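Local coordinates for uncharacterized protein (Bacteroides caccae, PDB 3NO2) that is of unknown function but folds as a single-chain six-bladed beta-propeller, at residues S3-G11 against I19-V28; L226-H234 against F265-P273. All coordinates share one frame; numbering follows the deposited sequence. Where two conformers were deposited one is given.

From the N terminus the chain runs through 6-10, turns, and comes back along 16-21; contact 1 closes this short hairpin within one propeller blade. The chain then passes through four further blades and enters the last one before contact 2 begins, so the two contacts follow each other in series and neither encloses the other. In contact 2 the strand 226-231 of that last blade packs against 265-273, where the chain returns to the first blade. Strand 270-274 joins that sheet beside 6-10, with Leu8 N 2.8 Å from Cys272 O. The first blade is thus built from both chain ends, the Velcro closure of beta-propellers, and contact 2 ties it to its neighbour.

Contact 1: residues S3-G11 against I19-V28; sequences SPQHLLVGG and IINKDTKEIV
Lys22 reaches alongside Gln5 at the open end of the hairpin, the two side chains pointing the same way. Its CB sits 3.4 Å from Gln5 O and also meets Leu7 CD1, and CG passes the same leucine methyl. CD then lies 4.0 Å from Gln5 CD, against the amide group. With CG anti to the backbone N (chi1 -178°), the extended chain carries NZ to a salt bridge with Glu248 and a hydrogen bond to Tyr227 OH, both in the preceding blade. Lys22 NZ stands 3.7 Å from Gln5 OE1, and the lysine makes a cation-pi contact with Trp257. A water links NZ to Gln5 NE2; a second water takes hydrogen bonds from Gln5 N and NE2 and donates to Asp23 OD1.

The backbone beneath is antiparallel. Leu7 and Ile20 form the hydrogen-bonded pair, joined both ways by N-H...O bonds, and Lys22 N adds a fairly straight bond to Gln5 O (160°). In the flanking non-hydrogen-bonded pairs the side chains of His6 and Asn21, and of Leu8 and Ile19, share one face of the sheet. The His6 ring lies with one face over Asn21 CA, 4.2 Å from the ring centroid, while Ile19 CG2 and Val28 CG2 come in at its edge. A water in the ring plane joins NE2 to Asn21 ND2. Asn21 OD1 accepts from Thr24 N at 3.0 Å, an Asx motif whose donor stands above the amide plane, and so helps shape the turn after the strand.

On the face of Leu7 and Ile20, Val9 CG2 meets Ile20 CD1 at 3.8 Å. Chemically the hairpin is graded: aliphatic packing on its buried stretch gives way to waters and charges at the end, where the lysine couples this blade to the one before.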
loop_
_atom_site.group_PDB
_atom_site.type_symbol
_atom_site.label_atom_id
_atom_site.label_comp_id
_atom_site.label_asym_id
_atom_site.label_seq_id
_atom_site.Cartn_x
_atom_site.Cartn_y
_atom_site.Cartn_z
ATOM N N SER A 3 1.261 -19.484 16.562
ATOM C CA SER A 3 -0.096 -18.880 16.742
ATOM C C SER A 3 -0.682 -18.501 15.382
ATOM O O SER A 3 0.071 -18.371 14.399
ATOM C CB SER A 3 -0.013 -17.641 17.634
ATOM N N PRO A 4 -2.015 -18.317 15.315
ATOM C CA PRO A 4 -2.637 -17.852 14.064
ATOM C C PRO A 4 -1.982 -16.558 13.570
ATOM O O PRO A 4 -1.618 -15.688 14.372
ATOM C CB PRO A 4 -4.102 -17.596 14.453
ATOM C CG PRO A 4 -4.340 -18.500 15.585
ATOM C CD PRO A 4 -3.028 -18.478 16.374
ATOM N N GLN A 5 -1.830 -16.481 12.271
ATOM C CA GLN A 5 -1.404 -15.268 11.618
ATOM C C GLN A 5 -2.445 -14.172 11.887
ATOM O O GLN A 5 -3.653 -14.418 11.848
ATOM C CB GLN A 5 -1.252 -15.546 10.119
ATOM C CG GLN A 5 -0.123 -16.578 9.773
ATOM C CD GLN A 5 -0.328 -17.264 8.411
ATOM O OE1 GLN A 5 0.098 -16.751 7.367
ATOM N NE2 GLN A 5 -0.992 -18.420 8.417
ATOM N N HIS A 6 -1.966 -12.965 12.153
ATOM C CA HIS A 6 -2.805 -11.791 12.233
ATOM C C HIS A 6 -2.404 -10.809 11.134
ATOM O O HIS A 6 -1.248 -10.751 10.716
ATOM C CB HIS A 6 -2.687 -11.131 13.607
ATOM C CG HIS A 6 -3.362 -11.917 14.686
ATOM N ND1 HIS A 6 -2.855 -13.117 15.145
ATOM C CD2 HIS A 6 -4.547 -11.744 15.302
ATOM C CE1 HIS A 6 -3.689 -13.607 16.053
ATOM N NE2 HIS A 6 -4.721 -12.798 16.172
ATOM N N LEU A 7 -3.404 -10.057 10.678
ATOM C CA LEU A 7 -3.266 -9.144 9.539
ATOM C C LEU A 7 -3.796 -7.783 9.911
ATOM O O LEU A 7 -4.949 -7.632 10.285
ATOM C CB LEU A 7 -4.022 -9.668 8.329
ATOM C CG LEU A 7 -3.574 -11.029 7.842
ATOM C CD1 LEU A 7 -4.627 -11.610 6.847
ATOM C CD2 LEU A 7 -2.185 -11.029 7.234
ATOM N N LEU A 8 -2.932 -6.802 9.837
ATOM C CA LEU A 8 -3.283 -5.382 10.013
ATOM C C LEU A 8 -3.800 -4.881 8.655
ATOM O O LEU A 8 -3.130 -5.074 7.653
ATOM C CB LEU A 8 -2.065 -4.585 10.468
ATOM C CG LEU A 8 -2.190 -3.080 10.630
ATOM C CD1 LEU A 8 -3.158 -2.710 11.758
ATOM C CD2 LEU A 8 -0.808 -2.443 10.818
ATOM N N VAL A 9 -4.949 -4.257 8.640
ATOM C CA VAL A 9 -5.594 -3.804 7.375
ATOM C C VAL A 9 -6.183 -2.407 7.547
ATOM O O VAL A 9 -6.549 -1.970 8.656
ATOM C CB VAL A 9 -6.708 -4.766 6.891
ATOM C CG1 VAL A 9 -6.085 -6.112 6.467
ATOM C CG2 VAL A 9 -7.822 -4.992 7.934
ATOM N N GLY A 10 -6.354 -1.740 6.413
ATOM C CA GLY A 10 -7.034 -0.487 6.348
ATOM C C GLY A 10 -7.449 -0.229 4.917
ATOM O O GLY A 10 -7.112 -1.014 4.006
ATOM N N GLY A 11 -8.159 0.845 4.656
ATOM C CA GLY A 11 -8.502 1.200 3.294
ATOM C C GLY A 11 -9.247 2.472 3.154
ATOM O O GLY A 11 -9.976 2.901 4.075
ATOM N N ILE A 19 -7.166 -5.222 13.029
ATOM C CA ILE A 19 -6.349 -6.421 12.996
ATOM C C ILE A 19 -7.286 -7.613 12.956
ATOM O O ILE A 19 -8.252 -7.699 13.733
ATOM C CB ILE A 19 -5.391 -6.546 14.201
ATOM C CG1 ILE A 19 -4.409 -5.374 14.171
ATOM C CG2 ILE A 19 -4.644 -7.922 14.173
ATOM C CD1 ILE A 19 -3.588 -5.194 15.458
ATOM N N ILE A 20 -7.042 -8.497 11.994
ATOM C CA ILE A 20 -7.871 -9.670 11.722
ATOM C C ILE A 20 -7.033 -10.916 12.037
ATOM O O ILE A 20 -5.875 -11.041 11.640
ATOM C CB ILE A 20 -8.312 -9.656 10.264
ATOM C CG1 ILE A 20 -9.267 -8.458 10.050
ATOM C CG2 ILE A 20 -9.017 -10.972 9.859
ATOM C CD1 ILE A 20 -9.681 -8.182 8.594
ATOM N N ASN A 21 -7.655 -11.849 12.757
ATOM C CA ASN A 21 -7.104 -13.201 12.898
ATOM C C ASN A 21 -7.372 -13.939 11.593
ATOM O O ASN A 21 -8.527 -14.098 11.190
ATOM C CB ASN A 21 -7.813 -13.894 14.081
ATOM C CG ASN A 21 -7.408 -15.350 14.268
ATOM O OD1 ASN A 21 -7.231 -16.097 13.322
ATOM N ND2 ASN A 21 -7.264 -15.763 15.556
ATOM N N LYS A 22 -6.318 -14.241 10.859
ATOM C CA LYS A 22 -6.464 -14.805 9.516
ATOM C C LYS A 22 -7.295 -16.110 9.518
ATOM O O LYS A 22 -8.124 -16.331 8.639
ATOM C CB LYS A 22 -5.111 -15.054 8.894
ATOM C CG LYS A 22 -5.177 -15.592 7.470
ATOM C CD LYS A 22 -3.813 -15.934 6.877
ATOM C CE LYS A 22 -3.943 -16.408 5.459
ATOM N NZ LYS A 22 -2.624 -16.740 4.859
ATOM N N ASP A 23 -7.046 -16.950 10.492
ATOM C CA ASP A 23 -7.660 -18.264 10.555
ATOM C C ASP A 23 -9.141 -18.189 10.841
ATOM O O ASP A 23 -9.931 -18.857 10.166
ATOM C CB ASP A 23 -7.005 -19.101 11.652
ATOM C CG ASP A 23 -5.590 -19.561 11.293
ATOM O OD1 ASP A 23 -5.148 -19.423 10.126
ATOM O OD2 ASP A 23 -4.937 -20.111 12.195
ATOM N N THR A 24 -9.534 -17.383 11.816
ATOM C CA THR A 24 -10.934 -17.218 12.156
ATOM C C THR A 24 -11.684 -16.197 11.296
ATOM O O THR A 24 -12.919 -16.189 11.252
ATOM C CB THR A 24 -11.117 -16.858 13.620
ATOM O OG1 THR A 24 -10.597 -15.528 13.796
ATOM C CG2 THR A 24 -10.405 -17.843 14.581
ATOM N N LYS A 25 -10.917 -15.340 10.615
ATOM C CA LYS A 25 -11.467 -14.222 9.838
ATOM C C LYS A 25 -12.189 -13.203 10.725
ATOM O O LYS A 25 -13.035 -12.468 10.225
ATOM C CB LYS A 25 -12.309 -14.660 8.665
ATOM C CG LYS A 25 -11.657 -15.654 7.723
ATOM C CD LYS A 25 -12.510 -15.936 6.497
ATOM C CE LYS A 25 -12.014 -16.999 5.564
ATOM N NZ LYS A 25 -12.928 -17.146 4.409
ATOM N N GLU A 26 -11.850 -13.140 12.002
ATOM C CA GLU A 26 -12.476 -12.218 12.939
ATOM C C GLU A 26 -11.639 -10.958 13.097
ATOM O O GLU A 26 -10.413 -11.021 13.152
ATOM C CB GLU A 26 -12.640 -12.888 14.296
ATOM C CG GLU A 26 -13.659 -14.048 14.285
ATOM C CD GLU A 26 -15.117 -13.624 14.470
ATOM O OE1 GLU A 26 -15.385 -12.407 14.580
ATOM O OE2 GLU A 26 -15.987 -14.531 14.517
ATOM N N ILE A 27 -12.307 -9.821 13.164
ATOM C CA ILE A 27 -11.655 -8.561 13.604
ATOM C C ILE A 27 -11.442 -8.660 15.123
ATOM O O ILE A 27 -12.431 -8.820 15.891
ATOM C CB ILE A 27 -12.507 -7.346 13.239
ATOM C CG1 ILE A 27 -12.500 -7.163 11.728
ATOM C CG2 ILE A 27 -11.968 -6.062 13.940
ATOM C CD1 ILE A 27 -13.367 -5.990 11.205
ATOM N N VAL A 28 -10.190 -8.626 15.574
ATOM C CA VAL A 28 -9.886 -8.745 16.992
ATOM C C VAL A 28 -9.506 -7.412 17.640
ATOM O O VAL A 28 -9.354 -7.354 18.859
ATOM C CB VAL A 28 -8.825 -9.808 17.249
ATOM C CG1 VAL A 28 -9.343 -11.198 16.761
ATOM C CG2 VAL A 28 -7.477 -9.451 16.634
HETATM O O HOH W 1 -2.405 -18.730 10.556
HETATM O O HOH W 2 -2.103 -19.268 6.258
HETATM O O HOH W 3 -6.703 -13.606 17.848
#

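Contact 2: residues L226-H234 against F265-P273; sequences LYICNWQGH and FGMISTICP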
loop_
_atom_site.group_PDB
_atom_site.type_symbol
_atom_site.label_atom_id
_atom_site.label_comp_id
_atom_site.label_asym_id
_atom_site.label_seq_id
_atom_site.Cartn_x
_atom_site.Cartn_y
_atom_site.Cartn_z
ATOM N N LEU A 226 0.771 -14.572 -2.633
ATOM C CA LEU A 226 0.585 -13.123 -2.668
ATOM C C LEU A 226 -0.773 -12.743 -2.068
ATOM O O LEU A 226 -1.788 -13.322 -2.458
ATOM C CB LEU A 226 0.604 -12.681 -4.158
ATOM C CG LEU A 226 0.572 -11.205 -4.489
ATOM C CD1 LEU A 226 1.882 -10.542 -4.007
ATOM C CD2 LEU A 226 0.400 -10.951 -5.987
ATOM N N TYR A 227 -0.800 -11.760 -1.172
ATOM C CA TYR A 227 -2.046 -11.074 -0.833
ATOM C C TYR A 227 -2.318 -9.983 -1.830
ATOM O O TYR A 227 -1.398 -9.227 -2.199
ATOM C CB TYR A 227 -2.012 -10.453 0.571
ATOM C CG TYR A 227 -1.939 -11.417 1.733
ATOM C CD1 TYR A 227 -2.866 -12.415 1.927
ATOM C CD2 TYR A 227 -0.965 -11.268 2.690
ATOM C CE1 TYR A 227 -2.765 -13.285 3.008
ATOM C CE2 TYR A 227 -0.862 -12.135 3.758
ATOM C CZ TYR A 227 -1.764 -13.128 3.919
ATOM O OH TYR A 227 -1.684 -13.998 5.019
ATOM N N ILE A 228 -3.579 -9.869 -2.233
ATOM C CA ILE A 228 -4.052 -8.801 -3.117
ATOM C C ILE A 228 -5.222 -8.131 -2.428
ATOM O O ILE A 228 -6.246 -8.759 -2.142
ATOM C CB ILE A 228 -4.479 -9.339 -4.488
ATOM C CG1 ILE A 228 -3.369 -10.143 -5.142
ATOM C CG2 ILE A 228 -4.984 -8.180 -5.363
ATOM C CD1 ILE A 228 -3.828 -10.909 -6.404
ATOM N N CYS A 229 -5.106 -6.828 -2.196
ATOM C CA CYS A 229 -6.168 -5.988 -1.684
ATOM C C CYS A 229 -7.050 -5.557 -2.881
ATOM O O CYS A 229 -6.587 -4.871 -3.782
ATOM C CB CYS A 229 -5.646 -4.775 -0.948
ATOM S SG CYS A 229 -4.631 -5.173 0.497
ATOM N N ASN A 230 -8.282 -6.060 -2.883
ATOM C CA ASN A 230 -9.187 -5.951 -4.024
ATOM C C ASN A 230 -10.254 -4.905 -3.765
ATOM O O ASN A 230 -11.378 -5.211 -3.388
ATOM C CB ASN A 230 -9.836 -7.327 -4.250
ATOM C CG ASN A 230 -10.577 -7.430 -5.555
ATOM O OD1 ASN A 230 -10.247 -6.724 -6.508
ATOM N ND2 ASN A 230 -11.620 -8.277 -5.621
ATOM N N TRP A 231 -9.866 -3.634 -3.907
ATOM C CA TRP A 231 -10.645 -2.516 -3.392
ATOM C C TRP A 231 -11.779 -2.183 -4.366
ATOM O O TRP A 231 -11.555 -2.002 -5.579
ATOM C CB TRP A 231 -9.688 -1.328 -3.183
ATOM C CG TRP A 231 -10.300 -0.123 -2.508
ATOM C CD1 TRP A 231 -10.462 0.081 -1.166
ATOM C CD2 TRP A 231 -10.814 1.054 -3.135
ATOM N NE1 TRP A 231 -11.036 1.286 -0.927
ATOM C CE2 TRP A 231 -11.254 1.914 -2.112
ATOM C CE3 TRP A 231 -10.897 1.478 -4.447
ATOM C CZ2 TRP A 231 -11.782 3.160 -2.376
ATOM C CZ3 TRP A 231 -11.448 2.753 -4.714
ATOM C CH2 TRP A 231 -11.881 3.544 -3.699
ATOM N N GLN A 232 -12.971 -2.070 -3.824
ATOM C CA GLN A 232 -14.197 -2.029 -4.607
ATOM C C GLN A 232 -14.868 -0.654 -4.682
ATOM O O GLN A 232 -16.003 -0.545 -5.167
ATOM C CB GLN A 232 -15.180 -3.092 -4.110
ATOM C CG GLN A 232 -14.583 -4.511 -4.347
ATOM C CD GLN A 232 -15.288 -5.612 -3.617
ATOM O OE1 GLN A 232 -16.509 -5.648 -3.545
ATOM N NE2 GLN A 232 -14.497 -6.579 -3.113
ATOM N N GLY A 233 -14.180 0.393 -4.309
ATOM C CA GLY A 233 -14.810 1.719 -4.203
ATOM C C GLY A 233 -15.037 2.444 -5.505
ATOM O O GLY A 233 -15.663 3.522 -5.469
ATOM N N HIS A 234 -14.579 1.927 -6.637
ATOM C CA HIS A 234 -14.827 2.550 -7.918
ATOM C C HIS A 234 -15.821 1.766 -8.752
ATOM O O HIS A 234 -16.052 2.138 -9.928
ATOM C CB HIS A 234 -13.520 2.738 -8.721
ATOM C CG HIS A 234 -12.610 3.802 -8.200
ATOM N ND1 HIS A 234 -11.315 3.950 -8.633
ATOM C CD2 HIS A 234 -12.802 4.761 -7.257
ATOM C CE1 HIS A 234 -10.753 4.974 -8.002
ATOM N NE2 HIS A 234 -11.626 5.460 -7.153
ATOM N N PHE A 265 -16.409 -6.516 6.828
ATOM C CA PHE A 265 -15.138 -5.890 6.522
ATOM C C PHE A 265 -15.401 -4.618 5.692
ATOM O O PHE A 265 -16.188 -4.638 4.752
ATOM C CB PHE A 265 -14.238 -6.845 5.704
ATOM C CG PHE A 265 -14.044 -8.195 6.355
ATOM C CD1 PHE A 265 -13.390 -8.309 7.573
ATOM C CD2 PHE A 265 -14.566 -9.327 5.781
ATOM C CE1 PHE A 265 -13.278 -9.543 8.203
ATOM C CE2 PHE A 265 -14.422 -10.570 6.384
ATOM C CZ PHE A 265 -13.771 -10.665 7.581
ATOM N N GLY A 266 -14.764 -3.535 6.057
ATOM C CA GLY A 266 -14.739 -2.378 5.177
ATOM C C GLY A 266 -13.863 -2.630 3.958
ATOM O O GLY A 266 -13.259 -3.702 3.779
HETATM N N MSE A 267 -13.762 -1.624 3.125
HETATM C CA MSE A 267 -12.961 -1.693 1.928
HETATM C C MSE A 267 -11.484 -1.621 2.297
HETATM O O MSE A 267 -11.058 -0.764 3.066
HETATM C CB MSE A 267 -13.336 -0.584 0.990
HETATM C CG MSE A 267 -14.800 -0.622 0.571
HETATM SE SE MSE A 267 -15.226 0.492 -0.930
HETATM C CE MSE A 267 -15.058 2.089 -0.003
ATOM N N ILE A 268 -10.710 -2.591 1.846
ATOM C CA ILE A 268 -9.302 -2.751 2.176
ATOM C C ILE A 268 -8.447 -2.371 0.979
ATOM O O ILE A 268 -8.601 -2.888 -0.134
ATOM C CB ILE A 268 -9.031 -4.199 2.595
ATOM C CG1 ILE A 268 -9.760 -4.525 3.900
ATOM C CG2 ILE A 268 -7.505 -4.431 2.756
ATOM C CD1 ILE A 268 -9.747 -6.030 4.273
ATOM N N SER A 269 -7.485 -1.458 1.200
ATOM C CA SER A 269 -6.486 -1.115 0.192
ATOM C C SER A 269 -5.065 -1.374 0.662
ATOM O O SER A 269 -4.143 -1.281 -0.142
ATOM C CB SER A 269 -6.606 0.316 -0.316
ATOM O OG SER A 269 -6.432 1.238 0.744
ATOM N N THR A 270 -4.874 -1.739 1.939
ATOM C CA THR A 270 -3.546 -1.915 2.516
ATOM C C THR A 270 -3.577 -3.025 3.558
ATOM O O THR A 270 -4.564 -3.193 4.284
ATOM C CB THR A 270 -3.009 -0.568 3.072
ATOM O OG1 THR A 270 -1.729 -0.729 3.703
ATOM C CG2 THR A 270 -3.959 0.096 4.065
ATOM N N ILE A 271 -2.455 -3.728 3.661
ATOM C CA ILE A 271 -2.309 -4.882 4.561
ATOM C C ILE A 271 -0.886 -5.013 5.027
ATOM O O ILE A 271 0.030 -4.751 4.257
ATOM C CB ILE A 271 -2.752 -6.175 3.845
ATOM C CG1 ILE A 271 -2.704 -7.385 4.748
ATOM C CG2 ILE A 271 -1.921 -6.441 2.580
ATOM C CD1 ILE A 271 -3.528 -8.569 4.221
ATOM N N CYS A 272 -0.692 -5.513 6.251
ATOM C CA CYS A 272 0.622 -5.924 6.736
ATOM C C CYS A 272 0.429 -7.077 7.724
ATOM O O CYS A 272 -0.358 -6.921 8.644
ATOM C CB CYS A 272 1.312 -4.736 7.505
ATOM S SG CYS A 272 3.085 -5.048 7.704
ATOM N N PRO A 273 1.199 -8.165 7.614
ATOM C CA PRO A 273 1.200 -9.120 8.750
ATOM C C PRO A 273 1.629 -8.449 10.048
ATOM O O PRO A 273 2.469 -7.538 10.040
ATOM C CB PRO A 273 2.265 -10.162 8.304
ATOM C CG PRO A 273 2.207 -10.096 6.779
ATOM C CD PRO A 273 2.074 -8.603 6.517
#
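Met267, a selenomethionine, starts the contact by lying obliquely across Trp231. Met267 CB is 3.5 Å from Trp231 NE1, whose N-H is given to Ser12 O. The selenium lies over one face of the indole, 4.6 Å from the five-membered ring centroid: a Met-aromatic contact. The bend at chi3 (-72°) brings Met267 CE to 4.2 Å from Trp231 CZ2. The same selenium rests on Gly233 CA. Next, Ile268 turns its carbonyl O to the indole edge, near the ring plane, and that oxygen also lies 3.6 Å from Cys229 CB. Ile268 CG2 meets Cys229 SG. Ser269 sets CB near Trp231 CD1 while OG bonds to Asn40; with Thr270 it forms a classic beta bulge opposite Gly10. Last, Ile271 CG2 is 3.6 Å from Cys229 SG, and with CG1 anti to the backbone N (chi1 -177°) CD1 reaches over one face of the Tyr227 ring, 4.3 Å from the centroid.

The two segments meet through sulfur, selenium, methyls and ring faces, with the Ile268 carbonyl as the polar exception, while Tyr227 OH bonds to Lys22 NZ. Such chemistry implies an apolar seam between adjacent blades, with Trp231 close to the bound citrate, probably a crystallisation component.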